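Local coordinates for large ribosomal subunit protein uL10 (Thermotoga maritima, PDB 1ZAV), which forms part of the ribosomal stalk, binding large-subunit rRNA and L7/L12 dimers, and probably helps the ribosome interact with GTP-bound translation factors, at residues 102-107 with 111-116; 61-66 with 77-82. All blocks are in the same frame, centred on the assembly; numbering follows the deposited sequence.

Contact 1: residues 102-107 with 111-116; sequences NFYKDK and LSRLKG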
loop_
_atom_site.group_PDB
_atom_site.type_symbol
_atom_site.label_atom_id
_atom_site.label_comp_id
_atom_site.label_asym_id
_atom_site.label_seq_id
_atom_site.Cartn_x
_atom_site.Cartn_y
_atom_site.Cartn_z
ATOM N N ASN A 102 -15.808 3.347 -17.894
ATOM C CA ASN A 102 -16.779 4.416 -17.658
ATOM C C ASN A 102 -17.749 4.608 -18.826
ATOM O O ASN A 102 -18.833 5.171 -18.655
ATOM C CB ASN A 102 -16.043 5.727 -17.358
ATOM C CG ASN A 102 -15.329 5.703 -16.013
ATOM O OD1 ASN A 102 -14.378 6.454 -15.787
ATOM N ND2 ASN A 102 -15.792 4.839 -15.109
ATOM N N PHE A 103 -17.370 4.141 -20.015
ATOM C CA PHE A 103 -18.243 4.270 -21.173
ATOM C C PHE A 103 -19.383 3.270 -21.033
ATOM O O PHE A 103 -20.552 3.616 -21.236
ATOM C CB PHE A 103 -17.476 3.994 -22.474
ATOM C CG PHE A 103 -18.323 4.115 -23.713
ATOM C CD1 PHE A 103 -18.605 5.361 -24.261
ATOM C CD2 PHE A 103 -18.841 2.981 -24.326
ATOM C CE1 PHE A 103 -19.396 5.477 -25.399
ATOM C CE2 PHE A 103 -19.634 3.080 -25.459
ATOM C CZ PHE A 103 -19.912 4.333 -26.003
ATOM N N TYR A 104 -19.039 2.027 -20.699
ATOM C CA TYR A 104 -20.042 0.984 -20.524
ATOM C C TYR A 104 -20.982 1.389 -19.393
ATOM O O TYR A 104 -22.178 1.114 -19.443
ATOM C CB TYR A 104 -19.380 -0.361 -20.199
ATOM C CG TYR A 104 -19.066 -1.193 -21.426
ATOM C CD1 TYR A 104 -18.274 -0.684 -22.457
ATOM C CD2 TYR A 104 -19.600 -2.474 -21.577
ATOM C CE1 TYR A 104 -18.024 -1.431 -23.620
ATOM C CE2 TYR A 104 -19.355 -3.230 -22.727
ATOM C CZ TYR A 104 -18.570 -2.699 -23.744
ATOM O OH TYR A 104 -18.347 -3.431 -24.888
ATOM N N LYS A 105 -20.430 2.046 -18.379
ATOM C CA LYS A 105 -21.229 2.501 -17.245
ATOM C C LYS A 105 -22.205 3.592 -17.667
ATOM O O LYS A 105 -23.388 3.539 -17.328
ATOM C CB LYS A 105 -20.326 3.017 -16.123
ATOM C CG LYS A 105 -19.899 1.940 -15.139
ATOM C CD LYS A 105 -18.953 2.490 -14.078
ATOM C CE LYS A 105 -19.571 3.645 -13.306
ATOM N NZ LYS A 105 -18.615 4.201 -12.307
ATOM N N ASP A 106 -21.707 4.576 -18.409
ATOM C CA ASP A 106 -22.544 5.672 -18.892
ATOM C C ASP A 106 -23.684 5.127 -19.752
ATOM O O ASP A 106 -24.784 5.679 -19.773
ATOM C CB ASP A 106 -21.713 6.649 -19.731
ATOM C CG ASP A 106 -20.610 7.310 -18.939
ATOM O OD1 ASP A 106 -19.813 8.060 -19.544
ATOM O OD2 ASP A 106 -20.535 7.086 -17.714
ATOM N N LYS A 107 -23.414 4.040 -20.468
ATOM C CA LYS A 107 -24.417 3.431 -21.331
ATOM C C LYS A 107 -25.261 2.410 -20.586
ATOM O O LYS A 107 -26.169 1.807 -21.157
ATOM C CB LYS A 107 -23.745 2.782 -22.545
ATOM C CG LYS A 107 -23.696 3.689 -23.765
ATOM C CD LYS A 107 -23.086 5.039 -23.427
ATOM C CE LYS A 107 -23.427 6.070 -24.483
ATOM N NZ LYS A 107 -22.896 7.419 -24.143
ATOM N N LEU A 111 -21.166 -4.662 -16.964
ATOM C CA LEU A 111 -19.718 -4.540 -16.920
ATOM C C LEU A 111 -18.983 -5.856 -17.142
ATOM O O LEU A 111 -17.774 -5.862 -17.373
ATOM C CB LEU A 111 -19.291 -3.903 -15.596
ATOM C CG LEU A 111 -19.786 -2.464 -15.398
ATOM C CD1 LEU A 111 -19.376 -1.969 -14.023
ATOM C CD2 LEU A 111 -19.212 -1.558 -16.485
ATOM N N SER A 112 -19.705 -6.972 -17.078
ATOM C CA SER A 112 -19.076 -8.269 -17.304
ATOM C C SER A 112 -18.831 -8.440 -18.807
ATOM O O SER A 112 -18.148 -9.382 -19.242
ATOM C CB SER A 112 -19.955 -9.406 -16.772
ATOM O OG SER A 112 -21.169 -9.503 -17.485
ATOM N N ARG A 113 -19.389 -7.517 -19.590
ATOM C CA ARG A 113 -19.214 -7.527 -21.038
ATOM C C ARG A 113 -17.756 -7.131 -21.320
ATOM O O ARG A 113 -17.277 -7.211 -22.452
ATOM C CB ARG A 113 -20.192 -6.546 -21.701
ATOM C CG ARG A 113 -21.674 -6.953 -21.593
ATOM C CD ARG A 113 -22.609 -5.759 -21.854
ATOM N NE ARG A 113 -23.344 -5.829 -23.123
ATOM C CZ ARG A 113 -22.779 -6.006 -24.312
ATOM N NH1 ARG A 113 -23.519 -6.052 -25.414
ATOM N NH2 ARG A 113 -21.470 -6.154 -24.399
ATOM N N LEU A 114 -17.070 -6.680 -20.271
ATOM C CA LEU A 114 -15.662 -6.326 -20.353
ATOM C C LEU A 114 -14.967 -7.573 -19.817
ATOM O O LEU A 114 -14.631 -7.680 -18.639
ATOM C CB LEU A 114 -15.347 -5.103 -19.489
ATOM C CG LEU A 114 -16.094 -3.820 -19.867
ATOM C CD1 LEU A 114 -15.591 -2.666 -19.021
ATOM C CD2 LEU A 114 -15.894 -3.517 -21.344
ATOM N N LYS A 115 -14.758 -8.509 -20.731
ATOM C CA LYS A 115 -14.198 -9.832 -20.465
ATOM C C LYS A 115 -12.803 -10.052 -19.889
ATOM O O LYS A 115 -12.543 -11.114 -19.316
ATOM C CB LYS A 115 -14.354 -10.655 -21.739
ATOM C CG LYS A 115 -15.796 -10.753 -22.176
ATOM C CD LYS A 115 -16.010 -11.735 -23.307
ATOM C CE LYS A 115 -15.585 -11.176 -24.649
ATOM N NZ LYS A 115 -16.049 -12.077 -25.744
ATOM N N GLY A 116 -11.908 -9.079 -20.029
ATOM C CA GLY A 116 -10.552 -9.243 -19.525
ATOM C C GLY A 116 -9.542 -9.036 -20.642
ATOM O O GLY A 116 -9.885 -8.479 -21.685
#

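Contact 2: residues 61-66 with 77-82; sequences TLLNLA and EFLKGP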
loop_
_atom_site.group_PDB
_atom_site.type_symbol
_atom_site.label_atom_id
_atom_site.label_comp_id
_atom_site.label_asym_id
_atom_site.label_seq_id
_atom_site.Cartn_x
_atom_site.Cartn_y
_atom_site.Cartn_z
ATOM N N THR A 61 -11.884 -15.832 -35.215
ATOM C CA THR A 61 -10.880 -16.607 -35.933
ATOM C C THR A 61 -9.614 -15.788 -36.171
ATOM O O THR A 61 -8.510 -16.263 -35.917
ATOM C CB THR A 61 -11.435 -17.121 -37.281
ATOM O OG1 THR A 61 -12.561 -17.979 -37.038
ATOM C CG2 THR A 61 -10.366 -17.908 -38.037
ATOM N N LEU A 62 -9.781 -14.558 -36.647
ATOM C CA LEU A 62 -8.657 -13.655 -36.907
ATOM C C LEU A 62 -7.892 -13.366 -35.613
ATOM O O LEU A 62 -6.663 -13.425 -35.579
ATOM C CB LEU A 62 -9.175 -12.336 -37.485
ATOM C CG LEU A 62 -8.237 -11.393 -38.245
ATOM C CD1 LEU A 62 -9.019 -10.130 -38.582
ATOM C CD2 LEU A 62 -7.000 -11.043 -37.434
ATOM N N LEU A 63 -8.627 -13.024 -34.557
ATOM C CA LEU A 63 -8.013 -12.735 -33.265
ATOM C C LEU A 63 -7.201 -13.926 -32.773
ATOM O O LEU A 63 -6.062 -13.779 -32.332
ATOM C CB LEU A 63 -9.086 -12.404 -32.224
ATOM C CG LEU A 63 -9.725 -11.018 -32.321
ATOM C CD1 LEU A 63 -10.696 -10.821 -31.169
ATOM C CD2 LEU A 63 -8.638 -9.959 -32.281
ATOM N N ASN A 64 -7.803 -15.107 -32.853
ATOM C CA ASN A 64 -7.146 -16.320 -32.409
ATOM C C ASN A 64 -5.790 -16.521 -33.100
ATOM O O ASN A 64 -4.770 -16.644 -32.435
ATOM C CB ASN A 64 -8.053 -17.527 -32.655
ATOM C CG ASN A 64 -7.802 -18.651 -31.663
ATOM O OD1 ASN A 64 -6.679 -19.134 -31.527
ATOM N ND2 ASN A 64 -8.851 -19.069 -30.961
ATOM N N LEU A 65 -5.775 -16.541 -34.430
ATOM C CA LEU A 65 -4.515 -16.732 -35.153
ATOM C C LEU A 65 -3.491 -15.632 -34.861
ATOM O O LEU A 65 -2.293 -15.903 -34.754
ATOM C CB LEU A 65 -4.759 -16.820 -36.664
ATOM C CG LEU A 65 -5.537 -18.026 -37.210
ATOM C CD1 LEU A 65 -5.513 -17.995 -38.734
ATOM C CD2 LEU A 65 -4.916 -19.321 -36.716
ATOM N N ALA A 66 -3.953 -14.390 -34.738
ATOM C CA ALA A 66 -3.038 -13.287 -34.448
ATOM C C ALA A 66 -2.401 -13.441 -33.066
ATOM O O ALA A 66 -1.209 -13.212 -32.900
ATOM C CB ALA A 66 -3.772 -11.959 -34.539
ATOM N N GLU A 77 -10.607 -18.178 -23.796
ATOM C CA GLU A 77 -11.817 -17.893 -23.028
ATOM C C GLU A 77 -12.354 -16.488 -23.286
ATOM O O GLU A 77 -13.497 -16.181 -22.946
ATOM C CB GLU A 77 -11.548 -18.065 -21.528
ATOM C CG GLU A 77 -10.316 -17.339 -21.028
ATOM C CD GLU A 77 -10.292 -17.220 -19.519
ATOM O OE1 GLU A 77 -9.216 -16.934 -18.957
ATOM O OE2 GLU A 77 -11.358 -17.402 -18.891
ATOM N N PHE A 78 -11.525 -15.640 -23.890
ATOM C CA PHE A 78 -11.908 -14.261 -24.197
ATOM C C PHE A 78 -12.545 -14.104 -25.578
ATOM O O PHE A 78 -13.087 -13.042 -25.890
ATOM C CB PHE A 78 -10.679 -13.342 -24.138
ATOM C CG PHE A 78 -10.054 -13.229 -22.771
ATOM C CD1 PHE A 78 -8.667 -13.230 -22.630
ATOM C CD2 PHE A 78 -10.841 -13.081 -21.631
ATOM C CE1 PHE A 78 -8.075 -13.088 -21.378
ATOM C CE2 PHE A 78 -10.253 -12.938 -20.369
ATOM C CZ PHE A 78 -8.869 -12.939 -20.244
ATOM N N LEU A 79 -12.486 -15.150 -26.400
ATOM C CA LEU A 79 -13.010 -15.072 -27.761
ATOM C C LEU A 79 -14.314 -15.811 -28.033
ATOM O O LEU A 79 -14.570 -16.232 -29.162
ATOM C CB LEU A 79 -11.944 -15.561 -28.745
ATOM C CG LEU A 79 -10.574 -14.901 -28.607
ATOM C CD1 LEU A 79 -9.611 -15.528 -29.610
ATOM C CD2 LEU A 79 -10.692 -13.393 -28.827
ATOM N N LYS A 80 -15.144 -15.959 -27.011
ATOM C CA LYS A 80 -16.414 -16.646 -27.174
ATOM C C LYS A 80 -17.487 -15.677 -27.657
ATOM O O LYS A 80 -18.022 -14.888 -26.878
ATOM C CB LYS A 80 -16.837 -17.293 -25.849
ATOM C CG LYS A 80 -15.936 -18.445 -25.408
ATOM C CD LYS A 80 -15.951 -19.580 -26.430
ATOM C CE LYS A 80 -15.185 -20.808 -25.943
ATOM N NZ LYS A 80 -13.722 -20.573 -25.786
ATOM N N GLY A 81 -17.783 -15.739 -28.954
ATOM C CA GLY A 81 -18.789 -14.872 -29.541
ATOM C C GLY A 81 -18.168 -13.626 -30.139
ATOM O O GLY A 81 -16.972 -13.394 -29.955
ATOM N N PRO A 82 -18.943 -12.805 -30.869
ATOM C CA PRO A 82 -18.400 -11.578 -31.470
ATOM C C PRO A 82 -17.669 -10.752 -30.414
ATOM O O PRO A 82 -18.233 -10.414 -29.371
ATOM C CB PRO A 82 -19.643 -10.882 -32.029
ATOM C CG PRO A 82 -20.764 -11.432 -31.184
ATOM C CD PRO A 82 -20.401 -12.880 -31.057
#

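Contact 1: residues 102-107 with 111-116
Tyr104 meets Leu111, Arg113 and Leu114 where helix 94-106 of the alpha/beta domain turns back, through a short loop and a 3-10 turn, into strand 114-119 of the antiparallel sheet. Followed outward, Tyr104 begins with CB, which lies 3.9 Å from CD2 of Leu111. The ring comes next: Leu114 CD2 sits over one face of the Tyr104 ring, 3.5 Å from its centroid and 5° off the normal, a CH-pi contact that spreads one methyl evenly over all six ring carbons. At the edge, near the ring plane, Arg113 CB approaches Tyr104 CE2 to 3.6 Å. The hydroxyl at the tip leaves the contact and hydrogen-bonds to the backbone O of Asp29, which ties the far end of the ring to the backbone there. The guanidinium of Arg113, its plane turned 70° from the ring, passes obliquely by CE2 and forms a salt bridge with the Asp29 carboxylate. One residue thus receives both polar ends. At the base of Tyr104, Leu111 CG lies anti to its own carbonyl carbon (chi1 -64°), which carries the branch toward the helix. There Leu111 CD2 also touches the aliphatic part of Lys105, 3.8 Å from its CG.

Contact 2: residues 61-66 with 77-82
Leu79 packs its two methyls against neighbouring residues of helix 60-69, Leu63 and Asn64, and makes every contact that the 77-82 segment has with this helical turn. The segment enters as 3-10 turn at Glu77, whose carboxylate forms a salt bridge with Lys123. At Phe78 the ring meets that of Phe27 on the sheet, the planes about 20° apart. Leu79 then points toward the helix. Its CG is anti to its own carbonyl carbon (chi1 -52°), and the two branches part: CD2 goes to Leu63, CD1 to Asn64. Leu79 CD2 presses on Leu63 CD1 at 3.5 Å, tighter than usual carbon-carbon contact, and also rests 3.9 Å from Leu63 CB. Leu79 CD1 lies against the helix backbone, 3.7 Å from Asn64 N, and 3.9 Å from the amide ND2 of the same asparagine. The other end of that amide, OD1, is hydrogen-bonded to Tyr75 OH, which limits how the group can turn beside the methyl. An alanine in place of Leu79 is likely to open a gap beside Leu63 and strip the apolar cover from the helix backbone at Asn64. After Lys80, the chain passes Gly81, whose O accepts a hydrogen bond from Thr83 OG1, and reaches Pro82 just before strand 83-88. Helix 60-69 and the 77-82 loop form the connection between strands 53-58 and 83-88, antiparallel neighbours in the sheet of the uL10 alpha/beta domain.

From the N terminus the chain reaches contact 2 first: residues 77-82 come back onto helix 60-69 and close a loop of ten intervening residues before strand 83-88 begins. Only after that does contact 1 open, closing the short connection from helix 94-106 to strand 114-119, with three residues between its segments. The two are therefore in series and neither nest nor cross. Their centres are 19 Å apart, yet they touch: Lys115 and Gly116 pack on the ring of Phe78, and Lys115 NZ hydrogen-bonds to both Phe78 O and Thr83 OG1. Contact 2 ties helix 60-69 to the loop leading into strand 83-88, contact 1 ties helix 94-106 to the start of strand 114-119, and both strands belong to one antiparallel sheet.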